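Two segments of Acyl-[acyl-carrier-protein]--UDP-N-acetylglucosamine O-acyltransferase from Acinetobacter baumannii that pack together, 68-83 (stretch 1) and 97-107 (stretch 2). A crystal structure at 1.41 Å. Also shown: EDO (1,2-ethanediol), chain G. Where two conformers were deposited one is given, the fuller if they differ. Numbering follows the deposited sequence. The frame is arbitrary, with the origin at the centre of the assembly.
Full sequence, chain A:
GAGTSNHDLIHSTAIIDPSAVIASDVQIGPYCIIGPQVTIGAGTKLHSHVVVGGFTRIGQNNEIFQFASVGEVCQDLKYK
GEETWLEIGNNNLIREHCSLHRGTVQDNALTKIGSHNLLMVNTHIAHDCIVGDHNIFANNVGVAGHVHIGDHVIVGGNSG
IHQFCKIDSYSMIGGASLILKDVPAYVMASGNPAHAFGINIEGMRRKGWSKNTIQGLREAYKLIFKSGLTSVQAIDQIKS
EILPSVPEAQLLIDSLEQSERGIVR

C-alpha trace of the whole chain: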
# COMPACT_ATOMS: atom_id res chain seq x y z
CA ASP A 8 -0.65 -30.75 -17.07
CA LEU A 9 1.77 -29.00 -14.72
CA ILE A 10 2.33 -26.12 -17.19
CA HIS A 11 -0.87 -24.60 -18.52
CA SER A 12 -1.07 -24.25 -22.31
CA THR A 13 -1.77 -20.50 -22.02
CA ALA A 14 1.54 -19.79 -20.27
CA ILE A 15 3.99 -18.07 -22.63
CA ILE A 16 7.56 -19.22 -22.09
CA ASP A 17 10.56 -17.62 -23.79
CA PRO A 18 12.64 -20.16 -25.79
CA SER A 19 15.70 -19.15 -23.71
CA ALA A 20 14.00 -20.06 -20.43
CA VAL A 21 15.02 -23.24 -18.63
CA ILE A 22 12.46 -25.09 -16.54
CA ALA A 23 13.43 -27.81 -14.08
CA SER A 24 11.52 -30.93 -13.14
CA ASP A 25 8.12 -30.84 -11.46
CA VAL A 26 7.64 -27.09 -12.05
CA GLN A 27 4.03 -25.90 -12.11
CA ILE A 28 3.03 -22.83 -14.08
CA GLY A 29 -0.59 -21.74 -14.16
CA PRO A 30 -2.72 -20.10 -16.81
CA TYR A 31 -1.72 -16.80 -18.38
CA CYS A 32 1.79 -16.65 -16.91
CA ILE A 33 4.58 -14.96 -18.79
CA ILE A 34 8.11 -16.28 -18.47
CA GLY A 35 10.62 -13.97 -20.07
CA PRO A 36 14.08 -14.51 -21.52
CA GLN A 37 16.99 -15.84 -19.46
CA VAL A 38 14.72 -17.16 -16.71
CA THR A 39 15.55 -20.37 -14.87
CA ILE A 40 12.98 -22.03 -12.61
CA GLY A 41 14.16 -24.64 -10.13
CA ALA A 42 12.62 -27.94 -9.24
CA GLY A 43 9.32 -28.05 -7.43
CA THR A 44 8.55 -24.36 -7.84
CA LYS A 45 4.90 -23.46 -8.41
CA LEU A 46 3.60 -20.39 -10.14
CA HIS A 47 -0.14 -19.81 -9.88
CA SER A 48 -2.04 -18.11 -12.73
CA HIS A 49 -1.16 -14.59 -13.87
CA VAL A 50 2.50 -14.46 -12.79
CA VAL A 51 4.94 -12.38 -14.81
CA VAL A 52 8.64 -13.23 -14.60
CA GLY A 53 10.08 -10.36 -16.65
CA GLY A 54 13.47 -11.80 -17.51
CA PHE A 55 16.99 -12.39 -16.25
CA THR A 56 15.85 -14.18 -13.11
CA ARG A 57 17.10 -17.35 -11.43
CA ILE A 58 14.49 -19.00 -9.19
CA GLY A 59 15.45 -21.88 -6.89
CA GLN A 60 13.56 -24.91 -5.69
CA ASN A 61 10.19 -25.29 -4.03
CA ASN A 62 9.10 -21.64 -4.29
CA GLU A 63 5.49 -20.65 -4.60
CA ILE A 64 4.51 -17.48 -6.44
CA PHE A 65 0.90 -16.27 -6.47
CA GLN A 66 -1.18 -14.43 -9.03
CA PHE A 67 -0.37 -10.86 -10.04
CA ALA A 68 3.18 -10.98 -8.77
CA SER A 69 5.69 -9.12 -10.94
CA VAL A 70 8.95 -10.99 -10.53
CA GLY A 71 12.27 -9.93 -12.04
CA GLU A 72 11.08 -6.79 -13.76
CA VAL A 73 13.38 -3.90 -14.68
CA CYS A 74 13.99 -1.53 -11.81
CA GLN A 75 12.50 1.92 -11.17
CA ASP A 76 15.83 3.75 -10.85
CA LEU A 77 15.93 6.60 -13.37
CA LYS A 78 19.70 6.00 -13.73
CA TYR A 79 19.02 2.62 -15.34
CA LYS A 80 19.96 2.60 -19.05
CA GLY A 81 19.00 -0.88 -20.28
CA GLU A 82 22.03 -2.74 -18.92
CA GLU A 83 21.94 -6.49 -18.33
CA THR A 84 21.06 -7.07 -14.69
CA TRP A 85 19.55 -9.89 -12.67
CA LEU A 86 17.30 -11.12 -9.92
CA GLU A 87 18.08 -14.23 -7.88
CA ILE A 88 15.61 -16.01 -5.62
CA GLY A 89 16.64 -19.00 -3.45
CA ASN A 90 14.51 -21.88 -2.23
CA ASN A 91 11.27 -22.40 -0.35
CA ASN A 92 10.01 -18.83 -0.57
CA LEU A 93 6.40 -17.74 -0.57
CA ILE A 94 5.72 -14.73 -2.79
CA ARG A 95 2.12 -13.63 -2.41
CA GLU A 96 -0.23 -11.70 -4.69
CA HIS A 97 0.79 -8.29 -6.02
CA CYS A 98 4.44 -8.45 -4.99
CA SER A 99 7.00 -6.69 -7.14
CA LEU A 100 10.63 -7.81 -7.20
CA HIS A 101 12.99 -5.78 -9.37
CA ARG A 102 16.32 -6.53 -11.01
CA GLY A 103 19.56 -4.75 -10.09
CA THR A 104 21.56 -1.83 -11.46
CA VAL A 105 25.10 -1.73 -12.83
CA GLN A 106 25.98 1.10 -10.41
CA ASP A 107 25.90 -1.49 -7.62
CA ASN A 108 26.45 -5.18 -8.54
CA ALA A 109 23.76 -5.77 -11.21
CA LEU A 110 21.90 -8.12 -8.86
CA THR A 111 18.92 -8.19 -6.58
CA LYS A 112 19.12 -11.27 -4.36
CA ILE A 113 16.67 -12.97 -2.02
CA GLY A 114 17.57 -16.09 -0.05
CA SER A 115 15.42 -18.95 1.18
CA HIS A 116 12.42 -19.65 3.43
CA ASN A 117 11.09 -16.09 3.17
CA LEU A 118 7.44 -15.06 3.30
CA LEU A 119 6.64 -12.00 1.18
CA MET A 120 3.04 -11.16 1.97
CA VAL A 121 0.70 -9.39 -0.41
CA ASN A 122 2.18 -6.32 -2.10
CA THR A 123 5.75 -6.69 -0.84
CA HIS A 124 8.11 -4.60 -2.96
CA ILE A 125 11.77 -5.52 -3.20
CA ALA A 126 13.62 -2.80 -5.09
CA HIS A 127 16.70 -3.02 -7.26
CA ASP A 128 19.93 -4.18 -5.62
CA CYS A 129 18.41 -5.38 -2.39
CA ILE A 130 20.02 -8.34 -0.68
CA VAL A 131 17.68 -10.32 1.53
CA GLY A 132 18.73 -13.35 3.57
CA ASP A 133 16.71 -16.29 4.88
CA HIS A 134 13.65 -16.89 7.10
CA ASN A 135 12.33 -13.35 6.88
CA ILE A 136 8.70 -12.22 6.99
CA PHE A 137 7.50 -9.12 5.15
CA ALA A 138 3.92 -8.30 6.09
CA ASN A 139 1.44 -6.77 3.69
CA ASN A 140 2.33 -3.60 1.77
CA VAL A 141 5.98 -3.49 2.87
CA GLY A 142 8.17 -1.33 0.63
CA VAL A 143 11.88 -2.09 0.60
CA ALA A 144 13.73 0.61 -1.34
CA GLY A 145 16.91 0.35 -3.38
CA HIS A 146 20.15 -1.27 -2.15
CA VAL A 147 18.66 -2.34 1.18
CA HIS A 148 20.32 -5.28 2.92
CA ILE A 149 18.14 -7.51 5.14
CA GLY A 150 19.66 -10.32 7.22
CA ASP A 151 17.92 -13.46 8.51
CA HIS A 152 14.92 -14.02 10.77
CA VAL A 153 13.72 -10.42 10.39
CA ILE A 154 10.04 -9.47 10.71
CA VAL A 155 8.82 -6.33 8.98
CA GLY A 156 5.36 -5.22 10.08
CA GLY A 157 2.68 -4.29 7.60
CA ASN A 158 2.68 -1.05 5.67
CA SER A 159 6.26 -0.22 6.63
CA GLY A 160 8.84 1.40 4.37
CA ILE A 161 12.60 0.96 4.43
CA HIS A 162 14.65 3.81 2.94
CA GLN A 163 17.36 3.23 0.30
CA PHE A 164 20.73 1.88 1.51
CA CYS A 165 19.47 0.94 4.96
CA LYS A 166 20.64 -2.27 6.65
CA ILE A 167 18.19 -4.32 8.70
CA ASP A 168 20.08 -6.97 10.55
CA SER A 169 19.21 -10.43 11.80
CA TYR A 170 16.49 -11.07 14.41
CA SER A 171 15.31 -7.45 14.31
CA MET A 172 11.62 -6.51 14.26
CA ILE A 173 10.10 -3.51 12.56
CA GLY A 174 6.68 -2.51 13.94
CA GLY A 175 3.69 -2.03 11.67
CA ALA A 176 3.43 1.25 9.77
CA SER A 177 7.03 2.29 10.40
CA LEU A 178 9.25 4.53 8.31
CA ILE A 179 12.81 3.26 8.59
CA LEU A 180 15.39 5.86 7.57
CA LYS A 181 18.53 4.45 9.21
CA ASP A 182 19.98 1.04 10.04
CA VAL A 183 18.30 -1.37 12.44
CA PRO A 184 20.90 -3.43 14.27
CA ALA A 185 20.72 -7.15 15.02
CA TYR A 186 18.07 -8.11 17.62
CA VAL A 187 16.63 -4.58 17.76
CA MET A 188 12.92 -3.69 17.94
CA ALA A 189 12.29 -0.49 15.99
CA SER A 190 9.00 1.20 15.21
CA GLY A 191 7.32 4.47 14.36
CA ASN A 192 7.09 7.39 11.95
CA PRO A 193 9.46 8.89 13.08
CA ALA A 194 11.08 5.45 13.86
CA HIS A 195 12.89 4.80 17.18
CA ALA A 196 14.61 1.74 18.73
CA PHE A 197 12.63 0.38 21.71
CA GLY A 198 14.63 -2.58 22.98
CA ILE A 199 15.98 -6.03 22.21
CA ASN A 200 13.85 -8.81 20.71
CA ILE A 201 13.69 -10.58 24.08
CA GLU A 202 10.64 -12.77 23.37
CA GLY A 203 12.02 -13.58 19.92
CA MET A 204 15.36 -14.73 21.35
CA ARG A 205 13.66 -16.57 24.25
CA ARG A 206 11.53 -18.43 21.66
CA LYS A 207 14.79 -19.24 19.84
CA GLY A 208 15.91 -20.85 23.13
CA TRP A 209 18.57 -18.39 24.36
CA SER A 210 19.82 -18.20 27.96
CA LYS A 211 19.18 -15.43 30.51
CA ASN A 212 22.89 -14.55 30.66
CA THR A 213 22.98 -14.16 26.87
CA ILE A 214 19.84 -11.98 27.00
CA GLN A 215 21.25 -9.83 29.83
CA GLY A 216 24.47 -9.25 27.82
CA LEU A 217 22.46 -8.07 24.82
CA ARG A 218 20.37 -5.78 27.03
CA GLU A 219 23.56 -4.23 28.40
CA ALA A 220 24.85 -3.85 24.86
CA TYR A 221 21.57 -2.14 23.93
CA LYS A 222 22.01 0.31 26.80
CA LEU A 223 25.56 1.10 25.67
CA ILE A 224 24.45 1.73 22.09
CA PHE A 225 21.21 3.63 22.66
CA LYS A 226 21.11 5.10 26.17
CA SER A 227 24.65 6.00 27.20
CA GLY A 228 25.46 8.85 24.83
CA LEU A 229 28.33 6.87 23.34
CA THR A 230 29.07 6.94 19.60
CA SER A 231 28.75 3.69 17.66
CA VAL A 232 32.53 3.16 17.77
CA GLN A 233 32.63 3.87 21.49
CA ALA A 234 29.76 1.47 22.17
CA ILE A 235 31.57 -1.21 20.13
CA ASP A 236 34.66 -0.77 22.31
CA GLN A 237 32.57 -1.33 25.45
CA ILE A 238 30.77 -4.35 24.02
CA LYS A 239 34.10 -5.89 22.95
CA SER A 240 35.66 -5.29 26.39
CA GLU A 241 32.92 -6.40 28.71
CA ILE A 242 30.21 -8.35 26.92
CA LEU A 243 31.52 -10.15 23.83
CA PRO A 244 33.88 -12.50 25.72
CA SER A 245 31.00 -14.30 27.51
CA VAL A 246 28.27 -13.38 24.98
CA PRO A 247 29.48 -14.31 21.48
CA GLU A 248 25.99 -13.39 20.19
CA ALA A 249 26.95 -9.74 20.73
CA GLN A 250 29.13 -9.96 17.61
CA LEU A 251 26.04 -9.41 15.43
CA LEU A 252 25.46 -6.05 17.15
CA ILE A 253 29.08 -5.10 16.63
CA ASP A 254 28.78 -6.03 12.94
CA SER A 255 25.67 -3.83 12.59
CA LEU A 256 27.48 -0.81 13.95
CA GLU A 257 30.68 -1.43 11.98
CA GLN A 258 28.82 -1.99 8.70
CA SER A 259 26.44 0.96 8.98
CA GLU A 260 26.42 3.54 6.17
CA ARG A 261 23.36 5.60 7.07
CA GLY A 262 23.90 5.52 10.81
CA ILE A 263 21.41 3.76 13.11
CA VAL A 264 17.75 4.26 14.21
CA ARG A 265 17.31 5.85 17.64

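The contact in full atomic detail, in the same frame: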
# COMPACT_ATOMS: atom_id res chain seq x y z
N ALA A 68 1.82 -11.36 -9.13
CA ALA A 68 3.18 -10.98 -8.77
C ALA A 68 3.98 -10.63 -10.02
O ALA A 68 3.90 -11.30 -11.06
CB ALA A 68 3.83 -12.11 -8.02
N SER A 69 4.77 -9.57 -9.89
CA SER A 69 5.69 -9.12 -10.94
C SER A 69 7.10 -9.42 -10.45
O SER A 69 7.61 -8.77 -9.53
CB SER A 69 5.51 -7.63 -11.17
OG SER A 69 6.43 -7.15 -12.12
N VAL A 70 7.70 -10.43 -11.05
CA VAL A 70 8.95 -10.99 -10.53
C VAL A 70 10.05 -10.78 -11.54
O VAL A 70 9.95 -11.21 -12.69
CB VAL A 70 8.77 -12.51 -10.25
CG1 VAL A 70 10.07 -13.14 -9.73
CG2 VAL A 70 7.69 -12.70 -9.21
N GLY A 71 11.13 -10.11 -11.12
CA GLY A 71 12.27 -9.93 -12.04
C GLY A 71 11.95 -8.98 -13.17
O GLY A 71 12.25 -9.24 -14.34
N GLU A 72 11.32 -7.86 -12.81
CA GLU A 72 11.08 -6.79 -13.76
C GLU A 72 12.19 -5.75 -13.64
O GLU A 72 12.86 -5.69 -12.60
CB GLU A 72 9.69 -6.17 -13.49
CG GLU A 72 9.22 -5.17 -14.55
CD GLU A 72 9.37 -5.73 -15.98
OE1 GLU A 72 8.47 -6.47 -16.41
OE2 GLU A 72 10.40 -5.47 -16.65
N VAL A 73 12.37 -4.96 -14.69
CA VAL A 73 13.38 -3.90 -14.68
C VAL A 73 13.10 -2.95 -13.52
O VAL A 73 11.95 -2.70 -13.13
CB VAL A 73 13.41 -3.12 -16.02
CG1 VAL A 73 13.91 -4.01 -17.16
CG2 VAL A 73 12.06 -2.47 -16.35
N CYS A 74 14.15 -2.39 -12.97
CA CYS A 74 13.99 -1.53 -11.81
C CYS A 74 13.38 -0.16 -12.14
O CYS A 74 13.17 0.18 -13.30
CB CYS A 74 15.30 -1.35 -11.09
SG CYS A 74 16.43 -0.30 -11.92
N GLN A 75 13.14 0.60 -11.08
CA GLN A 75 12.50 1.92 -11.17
C GLN A 75 13.49 3.08 -11.10
O GLN A 75 13.09 4.24 -11.18
CB GLN A 75 11.47 2.05 -10.04
CG GLN A 75 10.36 1.02 -10.17
CD GLN A 75 9.28 1.20 -9.14
OE1 GLN A 75 8.11 1.36 -9.49
NE2 GLN A 75 9.64 1.15 -7.86
N ASP A 76 14.76 2.75 -10.93
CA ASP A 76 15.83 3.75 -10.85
C ASP A 76 15.96 4.48 -12.18
O ASP A 76 16.16 3.86 -13.22
CB ASP A 76 17.14 3.04 -10.48
CG ASP A 76 18.23 4.01 -10.04
OD1 ASP A 76 18.24 5.17 -10.55
OD2 ASP A 76 19.05 3.62 -9.19
N LEU A 77 15.85 5.81 -12.14
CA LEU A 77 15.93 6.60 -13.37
C LEU A 77 17.34 6.59 -13.98
O LEU A 77 17.49 6.94 -15.15
CB LEU A 77 15.41 8.04 -13.16
CG LEU A 77 13.89 8.20 -13.04
CD1 LEU A 77 13.54 9.63 -12.61
CD2 LEU A 77 13.14 7.82 -14.32
N LYS A 78 18.33 6.14 -13.22
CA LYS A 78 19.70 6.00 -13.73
C LYS A 78 19.85 4.80 -14.66
O LYS A 78 20.79 4.74 -15.46
CB LYS A 78 20.72 5.88 -12.60
CG LYS A 78 20.86 7.12 -11.73
CD LYS A 78 21.89 6.89 -10.65
N TYR A 79 18.94 3.84 -14.55
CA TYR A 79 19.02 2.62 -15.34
C TYR A 79 18.96 2.92 -16.83
O TYR A 79 18.10 3.69 -17.28
CB TYR A 79 17.91 1.64 -14.93
CG TYR A 79 17.95 0.35 -15.70
CD1 TYR A 79 18.88 -0.64 -15.38
CD2 TYR A 79 17.07 0.12 -16.75
CE1 TYR A 79 18.94 -1.84 -16.10
CE2 TYR A 79 17.12 -1.06 -17.48
CZ TYR A 79 18.04 -2.04 -17.14
OH TYR A 79 18.06 -3.20 -17.88
N LYS A 80 19.88 2.34 -17.60
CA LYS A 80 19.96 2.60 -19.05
C LYS A 80 19.98 1.31 -19.89
O LYS A 80 20.72 1.22 -20.88
CB LYS A 80 21.17 3.48 -19.39
CG LYS A 80 21.18 4.86 -18.70
CD LYS A 80 22.33 5.76 -19.21
CE LYS A 80 23.72 5.15 -18.99
NZ LYS A 80 24.30 5.39 -17.62
N GLY A 81 19.19 0.33 -19.49
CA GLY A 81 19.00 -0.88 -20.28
C GLY A 81 20.07 -1.94 -20.13
O GLY A 81 20.09 -2.90 -20.89
N GLU A 82 20.96 -1.78 -19.15
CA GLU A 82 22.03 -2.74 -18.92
C GLU A 82 21.51 -4.11 -18.48
O GLU A 82 20.42 -4.23 -17.90
CB GLU A 82 23.01 -2.21 -17.87
CG GLU A 82 23.68 -0.88 -18.22
CD GLU A 82 22.93 0.35 -17.69
OE1 GLU A 82 21.78 0.24 -17.22
OE2 GLU A 82 23.51 1.45 -17.75
N GLU A 83 22.30 -5.15 -18.74
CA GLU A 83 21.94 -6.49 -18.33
C GLU A 83 22.11 -6.63 -16.83
O GLU A 83 23.22 -6.55 -16.31
CB GLU A 83 22.80 -7.54 -19.05
CG GLU A 83 22.39 -8.96 -18.72
CD GLU A 83 23.20 -9.98 -19.50
OE1 GLU A 83 24.07 -10.61 -18.88
OE2 GLU A 83 22.95 -10.12 -20.71
N HIS A 97 0.49 -9.72 -5.87
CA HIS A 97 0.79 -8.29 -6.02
C HIS A 97 2.17 -7.87 -5.57
O HIS A 97 2.46 -6.67 -5.52
CB HIS A 97 -0.29 -7.40 -5.34
CG HIS A 97 -1.68 -7.72 -5.78
ND1 HIS A 97 -2.65 -8.16 -4.90
CD2 HIS A 97 -2.26 -7.71 -7.00
CE1 HIS A 97 -3.78 -8.37 -5.56
NE2 HIS A 97 -3.56 -8.12 -6.84
N CYS A 98 3.04 -8.83 -5.26
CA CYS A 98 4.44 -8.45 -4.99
C CYS A 98 5.12 -7.94 -6.23
O CYS A 98 4.70 -8.22 -7.37
CB CYS A 98 5.24 -9.63 -4.44
SG CYS A 98 4.76 -10.10 -2.76
N SER A 99 6.17 -7.16 -6.03
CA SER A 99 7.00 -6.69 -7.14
C SER A 99 8.45 -6.81 -6.71
O SER A 99 8.83 -6.28 -5.66
CB SER A 99 6.63 -5.27 -7.59
OG SER A 99 6.59 -4.38 -6.48
N LEU A 100 9.22 -7.56 -7.49
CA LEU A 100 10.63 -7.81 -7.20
C LEU A 100 11.41 -7.36 -8.42
O LEU A 100 11.20 -7.86 -9.52
CB LEU A 100 10.90 -9.29 -6.91
CG LEU A 100 10.45 -9.76 -5.53
CD1 LEU A 100 8.99 -10.21 -5.59
CD2 LEU A 100 11.36 -10.89 -5.04
N HIS A 101 12.31 -6.39 -8.23
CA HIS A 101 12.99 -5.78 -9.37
C HIS A 101 14.46 -6.14 -9.47
O HIS A 101 15.10 -6.39 -8.47
CB HIS A 101 12.81 -4.27 -9.35
CG HIS A 101 11.42 -3.84 -9.66
ND1 HIS A 101 10.98 -2.55 -9.47
CD2 HIS A 101 10.36 -4.55 -10.11
CE1 HIS A 101 9.71 -2.48 -9.83
NE2 HIS A 101 9.31 -3.67 -10.23
N ARG A 102 14.94 -6.17 -10.71
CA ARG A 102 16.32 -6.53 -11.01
C ARG A 102 17.26 -5.40 -10.60
O ARG A 102 16.83 -4.29 -10.28
CB ARG A 102 16.45 -6.89 -12.48
CG ARG A 102 15.50 -8.03 -12.88
CD ARG A 102 15.86 -8.69 -14.19
NE ARG A 102 16.02 -7.75 -15.32
CZ ARG A 102 15.12 -7.55 -16.28
NH1 ARG A 102 13.95 -8.18 -16.29
NH2 ARG A 102 15.39 -6.71 -17.28
N GLY A 103 18.56 -5.70 -10.60
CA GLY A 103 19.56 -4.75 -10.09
C GLY A 103 19.97 -3.65 -11.05
O GLY A 103 19.40 -3.47 -12.11
N THR A 104 20.99 -2.89 -10.63
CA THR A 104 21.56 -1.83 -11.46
C THR A 104 23.07 -2.03 -11.55
O THR A 104 23.69 -2.57 -10.63
CB THR A 104 21.28 -0.42 -10.91
OG1 THR A 104 21.87 -0.28 -9.61
CG2 THR A 104 19.77 -0.15 -10.83
N VAL A 105 23.65 -1.57 -12.66
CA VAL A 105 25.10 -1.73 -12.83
C VAL A 105 25.92 -0.87 -11.88
O VAL A 105 27.05 -1.22 -11.58
CB VAL A 105 25.56 -1.53 -14.29
CG1 VAL A 105 24.97 -2.63 -15.18
CG2 VAL A 105 25.22 -0.13 -14.81
N GLN A 106 25.32 0.21 -11.38
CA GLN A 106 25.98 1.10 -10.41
C GLN A 106 26.32 0.40 -9.10
O GLN A 106 27.20 0.85 -8.36
CB GLN A 106 25.14 2.34 -10.14
CG GLN A 106 25.10 3.36 -11.29
CD GLN A 106 24.15 3.00 -12.42
OE1 GLN A 106 23.40 2.02 -12.34
NE2 GLN A 106 24.19 3.78 -13.49
N ASP A 107 25.61 -0.68 -8.80
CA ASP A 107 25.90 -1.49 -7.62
C ASP A 107 26.60 -2.78 -8.06
O ASP A 107 27.80 -2.77 -8.35
CB ASP A 107 24.60 -1.73 -6.83
CG ASP A 107 24.83 -2.22 -5.41
OD1 ASP A 107 25.88 -2.85 -5.13
OD2 ASP A 107 23.93 -2.01 -4.56
C1 EDO G . 13.28 8.32 -9.13
O1 EDO G . 13.89 9.01 -8.03
C2 EDO G . 13.96 6.98 -9.33
O2 EDO G . 15.32 7.20 -9.72
O HOH W 1 11.59 -7.58 -17.94
O HOH W 2 16.86 -3.36 -13.57
O HOH W 3 13.12 -0.94 -8.50
O HOH W 4 21.75 2.43 -8.85
O HOH W 5 17.50 -5.09 -15.71
O HOH W 6 21.90 -0.01 -14.33

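The two segments begin as neighbouring parallel strands and separate into loops joined mainly by side chains and water. Ser 69 N donates to Cys 98 O at 2.9 Å, and Leu 100 N donates to Ser 69 O at 2.9 Å. Val 70 and Leu 100 lie on one face of the sheet, Ser 69, Ser 99, Glu 72 and His 101 on the other.

The chain turns a corner at Gly 71, and the register slips by one residue in a beta bulge. Leu 100 O accepts from both Gly 71 N (2.8 Å) and Glu 72 N (3.3 Å). Gly 71 has phi 70°, a value that favours glycine.

Arg 102 has the largest area covered by the other stretch. Its CA-to-CB bond points sideways, but the m, t, m conformation of chi1 to chi3 brings the end of the side chain nearer. Arg 102 NH1 donates to Gly 71 O at 2.8 Å, with that oxygen near the guanidinium plane. Val 73 CG1 is 3.1 Å from Arg 102 NH2.

Glu 72 is t at chi1 and p at chi2. This folds the carboxylate back, so that Glu 72 OE2 accepts from Val 73 N at 2.8 Å. Glu 72 OE2 is 4.5 Å from Arg 102 NH1, well out of the guanidinium plane, so their charges are near without a salt bridge. Water 1 links these two atoms.

His 101 is m at chi1. Val 73 O lies over one face of its ring, and Gln 75 CG is at the edge, 3.6 Å from His 101 CE1. Water 3 bridges His 101 ND1 and Gln 75 N.

Cys 74 is p at chi1. Its SG packs 3.5 Å from Thr 104 CG2 and accepts a weak hydrogen bond from Asp 76 N at 3.6 Å. Asp 76 is t at chi1; its OD1 accepts from Lys 78 N at 2.8 Å within the type I turn, while water 4 joins its OD2 to Thr 104 OG1.

Tyr 79 is t at chi1. Its OH donates to Glu 82 O at 2.6 Å, and water 5 connects that OH to Arg 102 NE. Glu 82 is m at chi1, with chi2 between wells at 92°. In this conformation Glu 82 OE1 accepts from Lys 80 N at 2.9 Å. The CA-to-CB bond points toward the other stretch, and Glu 82 CB packs 3.4 Å from Val 105 CG1.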